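Long-range contacts in endoglucanase (Ruminococcus champanellensis, PDB 6WQV), which probably hydrolyses internal beta-1,4 links in cellulose and related plant polysaccharides such as xylan, as a broad-specificity endoglucanase of glycoside hydrolase family 5: residues 118-124 against 138-143; 126-130 against 179-183. The contacts are given in a common frame with arbitrary orientation. Where two conformers were deposited one is given. Residues are numbered along the deposited sequence.

Contact 1: 118-124 against 138-143; sequences IHHENDW and RLDAIW. With GLC (alpha-D-glucopyranose), chain E; BGC (beta-D-glucopyranose), chain B.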
# COMPACT_ATOMS: atom_id res chain seq x y z
N ILE A 118 7.56 -2.23 -1.60
CA ILE A 118 7.73 -3.40 -2.46
C ILE A 118 6.39 -4.13 -2.46
O ILE A 118 5.71 -4.20 -1.42
CB ILE A 118 8.90 -4.31 -2.06
CG1 ILE A 118 8.62 -5.14 -0.80
CG2 ILE A 118 10.18 -3.50 -1.85
CD1 ILE A 118 9.80 -6.03 -0.39
N HIS A 119 5.97 -4.64 -3.63
CA HIS A 119 4.58 -5.04 -3.80
C HIS A 119 4.48 -6.52 -4.10
O HIS A 119 4.47 -7.34 -3.17
CB HIS A 119 3.86 -4.11 -4.79
CG HIS A 119 2.38 -4.07 -4.62
ND1 HIS A 119 1.76 -3.28 -3.67
CD2 HIS A 119 1.39 -4.73 -5.27
CE1 HIS A 119 0.45 -3.46 -3.75
NE2 HIS A 119 0.20 -4.33 -4.71
N HIS A 120 4.34 -6.93 -5.36
CA HIS A 120 4.11 -8.34 -5.68
C HIS A 120 5.44 -9.09 -5.74
O HIS A 120 5.92 -9.50 -6.81
CB HIS A 120 3.35 -8.49 -6.99
CG HIS A 120 1.95 -7.96 -6.96
ND1 HIS A 120 1.06 -8.26 -5.95
CD2 HIS A 120 1.27 -7.20 -7.85
CE1 HIS A 120 -0.10 -7.69 -6.20
NE2 HIS A 120 -0.00 -7.04 -7.36
N GLU A 121 6.02 -9.31 -4.56
CA GLU A 121 7.30 -9.99 -4.40
C GLU A 121 7.14 -11.43 -3.92
O GLU A 121 8.14 -12.08 -3.60
CB GLU A 121 8.16 -9.24 -3.39
CG GLU A 121 8.41 -7.77 -3.75
CD GLU A 121 9.16 -7.58 -5.06
OE1 GLU A 121 10.22 -8.20 -5.30
OE2 GLU A 121 8.69 -6.77 -5.88
N ASN A 122 5.92 -11.94 -3.87
CA ASN A 122 5.66 -13.20 -3.18
C ASN A 122 6.33 -14.41 -3.82
O ASN A 122 6.39 -15.46 -3.18
CB ASN A 122 4.14 -13.40 -3.09
CG ASN A 122 3.41 -12.13 -2.70
OD1 ASN A 122 2.75 -11.50 -3.52
ND2 ASN A 122 3.52 -11.74 -1.43
N ASP A 123 6.85 -14.30 -5.05
CA ASP A 123 7.55 -15.45 -5.62
C ASP A 123 8.79 -15.79 -4.81
O ASP A 123 9.17 -16.95 -4.72
CB ASP A 123 7.93 -15.23 -7.08
CG ASP A 123 6.79 -15.50 -8.04
OD1 ASP A 123 5.68 -15.86 -7.58
OD2 ASP A 123 6.99 -15.34 -9.27
N TRP A 124 9.42 -14.77 -4.20
CA TRP A 124 10.56 -15.00 -3.31
C TRP A 124 10.30 -14.63 -1.86
O TRP A 124 10.95 -15.20 -0.98
CB TRP A 124 11.80 -14.22 -3.79
CG TRP A 124 11.64 -12.73 -3.78
CD1 TRP A 124 11.19 -11.96 -4.81
CD2 TRP A 124 11.93 -11.81 -2.70
NE1 TRP A 124 11.17 -10.64 -4.45
CE2 TRP A 124 11.62 -10.52 -3.16
CE3 TRP A 124 12.41 -11.97 -1.40
CZ2 TRP A 124 11.78 -9.38 -2.37
CZ3 TRP A 124 12.57 -10.84 -0.61
CH2 TRP A 124 12.26 -9.56 -1.10
N ARG A 138 17.79 -10.92 1.00
CA ARG A 138 17.31 -10.22 -0.19
C ARG A 138 16.59 -8.94 0.19
O ARG A 138 16.78 -7.90 -0.45
CB ARG A 138 16.41 -11.15 -1.00
CG ARG A 138 15.84 -10.52 -2.25
CD ARG A 138 15.36 -11.56 -3.25
NE ARG A 138 14.73 -10.92 -4.40
CZ ARG A 138 14.52 -11.52 -5.57
NH1 ARG A 138 14.88 -12.78 -5.75
NH2 ARG A 138 13.93 -10.86 -6.56
N LEU A 139 15.77 -8.99 1.24
CA LEU A 139 15.12 -7.78 1.72
C LEU A 139 16.13 -6.70 2.05
O LEU A 139 15.95 -5.53 1.71
CB LEU A 139 14.31 -8.10 2.98
CG LEU A 139 12.88 -8.57 2.80
CD1 LEU A 139 12.35 -9.05 4.13
CD2 LEU A 139 12.03 -7.45 2.24
N ASP A 140 17.19 -7.07 2.77
CA ASP A 140 18.20 -6.09 3.11
C ASP A 140 18.89 -5.55 1.86
O ASP A 140 19.12 -4.34 1.74
CB ASP A 140 19.20 -6.71 4.08
CG ASP A 140 20.39 -5.83 4.31
OD1 ASP A 140 20.22 -4.75 4.93
OD2 ASP A 140 21.48 -6.19 3.84
N ALA A 141 19.20 -6.43 0.91
CA ALA A 141 19.89 -5.99 -0.30
C ALA A 141 19.05 -5.00 -1.10
O ALA A 141 19.57 -3.98 -1.57
CB ALA A 141 20.26 -7.19 -1.18
N ILE A 142 17.75 -5.27 -1.25
CA ILE A 142 16.94 -4.38 -2.07
C ILE A 142 16.57 -3.11 -1.30
O ILE A 142 16.59 -2.01 -1.86
CB ILE A 142 15.72 -5.07 -2.70
CG1 ILE A 142 14.69 -5.53 -1.67
CG2 ILE A 142 16.16 -6.24 -3.58
CD1 ILE A 142 13.37 -5.94 -2.33
N TRP A 143 16.24 -3.22 -0.01
CA TRP A 143 15.90 -2.02 0.77
C TRP A 143 17.09 -1.09 0.95
O TRP A 143 16.91 0.14 0.98
CB TRP A 143 15.18 -2.36 2.08
CG TRP A 143 13.67 -2.38 1.86
CD1 TRP A 143 12.83 -3.45 1.91
CD2 TRP A 143 12.85 -1.25 1.50
NE1 TRP A 143 11.54 -3.06 1.62
CE2 TRP A 143 11.53 -1.72 1.36
CE3 TRP A 143 13.12 0.10 1.28
CZ2 TRP A 143 10.48 -0.88 1.02
CZ3 TRP A 143 12.07 0.94 0.94
CH2 TRP A 143 10.77 0.45 0.82
C1 GLC E . -4.37 -6.34 -2.38
C2 GLC E . -3.25 -6.02 -3.34
C3 GLC E . -3.56 -5.37 -4.63
C4 GLC E . -4.76 -6.02 -5.27
C5 GLC E . -5.92 -5.82 -4.32
C6 GLC E . -7.28 -6.20 -4.88
O1 GLC E . -4.68 -5.40 -1.44
O2 GLC E . -2.24 -5.28 -2.58
O3 GLC E . -2.37 -5.55 -5.49
O4 GLC E . -4.99 -5.42 -6.54
O5 GLC E . -5.68 -6.64 -3.10
O6 GLC E . -7.34 -7.54 -5.16
C2 BGC B . -5.88 -5.73 -8.71
C3 BGC B . -6.08 -6.74 -9.80
C4 BGC B . -4.82 -7.51 -10.11
C5 BGC B . -4.23 -8.14 -8.87
C6 BGC B . -2.89 -8.79 -9.05
C1 BGC B . -5.29 -6.37 -7.46
O2 BGC B . -7.13 -5.09 -8.38
O3 BGC B . -6.56 -6.05 -11.00
O4 BGC B . -5.13 -8.63 -11.02
O5 BGC B . -4.04 -7.09 -7.83
O6 BGC B . -2.55 -9.51 -7.86
O HOH W 1 13.08 -8.16 -5.84
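A loop that serves a sugar site on one flank can be packed against an outer helix of the barrel by its other flank, and residues 118-124 illustrate how. The side chains of I118, E121 and W124 leave the backbone toward helix segment 138-143. W124, in the p rotamer, presents one indole face to R138, whose side chain is almost fully extended (chi1 to chi3 all t). The guanidinium lies flat on the indole, planes at 12°, with R138 CZ 3.5 Å from the centroid of the five-membered ring: a cation-pi stack. R138 CD adds a CH-pi contact over the six-membered ring. The indole edge meets the helix too, W124 CH2 lying 4.0 Å from L139 CD2. E121, folded back by m values at chi1 and chi2, accepts a bond from the indole (W124 NE1 to E121 OE1, 2.8 Å), and a water bridges E121 OE1 and R138 NH2, 2.9 Å from each, coupling carboxylate and arginine without touch; E121 OE2 bonds W80 N. Deeper, I118 (chi1 p, chi2 t) sends CD1 to within 3.7 Å of L139 CD2 and CG2 to within 3.8 Å of W143 NE1, a nitrogen bonded to G161 O. I142 CD1 sits between isoleucine and indole, 4.0 Å from I118 CG2 and 3.8 Å from W124 CZ2. H119 extends the other way, in the t rotamer, and its NE2 hydrogen-bonds GLC O3 at 2.9 Å. Strand 113-117, this loop and helix 129-149 form one beta-alpha unit of a TIM barrel, with the sugar site at the strands' C-terminal ends.

Contact 2: 126-130 against 179-183; sequences IPTNA and QEARQ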
# COMPACT_ATOMS: atom_id res chain seq x y z
N ILE A 126 8.79 -15.39 0.84
CA ILE A 126 8.09 -16.56 1.36
C ILE A 126 8.24 -16.62 2.88
O ILE A 126 9.38 -16.74 3.38
CB ILE A 126 8.63 -17.84 0.71
CG1 ILE A 126 8.38 -17.80 -0.80
CG2 ILE A 126 8.03 -19.09 1.35
CD1 ILE A 126 9.26 -18.77 -1.58
N PRO A 127 7.15 -16.60 3.66
CA PRO A 127 7.28 -16.58 5.13
C PRO A 127 7.31 -17.98 5.76
O PRO A 127 6.35 -18.46 6.37
CB PRO A 127 6.05 -15.80 5.57
CG PRO A 127 5.00 -16.19 4.54
CD PRO A 127 5.75 -16.36 3.23
N THR A 128 8.45 -18.64 5.60
CA THR A 128 8.70 -19.94 6.22
C THR A 128 10.09 -19.91 6.84
O THR A 128 10.97 -19.15 6.41
CB THR A 128 8.66 -21.09 5.21
OG1 THR A 128 9.71 -20.93 4.25
CG2 THR A 128 7.31 -21.14 4.50
N ASN A 129 10.30 -20.77 7.84
CA ASN A 129 11.62 -20.87 8.44
C ASN A 129 12.66 -21.30 7.41
O ASN A 129 13.82 -20.87 7.48
CB ASN A 129 11.61 -21.89 9.58
CG ASN A 129 10.92 -21.36 10.82
OD1 ASN A 129 10.81 -20.15 11.01
ND2 ASN A 129 10.45 -22.27 11.66
N ALA A 130 12.26 -22.14 6.46
CA ALA A 130 13.22 -22.64 5.48
C ALA A 130 13.72 -21.53 4.56
O ALA A 130 14.86 -21.59 4.09
CB ALA A 130 12.58 -23.76 4.65
N GLN A 179 1.12 -20.23 12.22
CA GLN A 179 1.89 -19.54 13.25
C GLN A 179 3.31 -19.26 12.77
O GLN A 179 3.86 -18.19 13.03
CB GLN A 179 1.90 -20.38 14.52
CG GLN A 179 2.75 -19.82 15.62
CD GLN A 179 2.58 -20.60 16.91
OE1 GLN A 179 1.46 -20.77 17.39
NE2 GLN A 179 3.69 -21.08 17.46
N GLU A 180 3.92 -20.22 12.08
CA GLU A 180 5.27 -20.03 11.58
C GLU A 180 5.35 -18.84 10.63
O GLU A 180 6.27 -18.02 10.73
CB GLU A 180 5.74 -21.32 10.89
CG GLU A 180 7.11 -21.23 10.25
CD GLU A 180 7.57 -22.56 9.66
OE1 GLU A 180 7.21 -23.62 10.22
OE2 GLU A 180 8.29 -22.53 8.64
N ALA A 181 4.38 -18.70 9.72
CA ALA A 181 4.42 -17.59 8.79
C ALA A 181 4.29 -16.25 9.51
O ALA A 181 4.95 -15.27 9.15
CB ALA A 181 3.30 -17.72 7.76
N ARG A 182 3.40 -16.18 10.50
CA ARG A 182 3.21 -14.92 11.21
C ARG A 182 4.47 -14.55 11.98
O ARG A 182 4.85 -13.38 12.05
CB ARG A 182 1.98 -15.02 12.11
CG ARG A 182 0.72 -15.31 11.29
CD ARG A 182 -0.57 -15.32 12.11
NE ARG A 182 -0.65 -16.35 13.15
CZ ARG A 182 -1.26 -17.53 13.01
NH1 ARG A 182 -1.83 -17.88 11.86
NH2 ARG A 182 -1.29 -18.36 14.04
N GLN A 183 5.14 -15.55 12.56
CA GLN A 183 6.41 -15.30 13.23
C GLN A 183 7.45 -14.76 12.26
O GLN A 183 8.09 -13.73 12.51
CB GLN A 183 6.95 -16.59 13.85
CG GLN A 183 6.26 -17.06 15.11
CD GLN A 183 6.75 -18.43 15.54
OE1 GLN A 183 7.29 -19.20 14.74
NE2 GLN A 183 6.57 -18.75 16.82
O HOH W 2 9.84 -18.68 13.20
O HOH W 3 8.95 -21.81 14.16
O HOH W 4 9.97 -24.03 6.93
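A glutamate from one helix reaches the first turn of another: E180 OE2 accepts a hydrogen bond from N129 N, 2.8 Å long and nearly straight at 172°. The two helices, 129-149 and 179-197, are neighbours in the outer ring of the TIM barrel, following its third and fourth strands, so the bond shows how an amide at a helix start can be served by a side chain from the adjacent helix. E180 is extended, chi1 and chi2 both t, carrying its carboxylate across the gap. T128 holds the N-cap position; its CA-to-CB bond points away from segment 179-183, although CB still lies 3.7 Å from E180 OE2, and its OG1 caps the amide of Q131. The N129 and Q131 amides are thus served by a glutamate of the neighbouring helix and by the helix's own threonine.

Closer to the protein interior the contact becomes apolar and tight. P127, the centre of an inverse gamma turn, comes within 4.8 Å of A181 between CA atoms, an approach eased by the small alanine. P127 CG lies 3.9 Å from A181 CB, and L167 touches both residues. P127 O also receives a CA-H...O contact from A181 CA at 3.2 Å. Toward solvent, water extends the contact: two molecules link the amide end of N129 to Q183 OE1, while a third accepts from A130 N at 3.0 Å and donates to E180 OE2 at 2.8 Å.

How the contacts relate
Both contacts use helix 129-149, yet at different depths. Contact 1 joins the middle of that helix to the loop just before it, and is largely buried; contact 2 joins its N-terminal start and the residues leading into it to the beginning of the next helix of the outer ring, 179-197, and is only partly buried, farther from the chain's centre. The centres of contact 1 and contact 2 lie about 15 Å apart. The chemistry follows the place: contact 1 relies on aromatic and aliphatic packing with one cation-pi stack, a single water bridge and no direct hydrogen bond across, whereas contact 2 buries less surface and combines one direct hydrogen bond with three water bridges. Only contact 1 includes sugar-pocket residues.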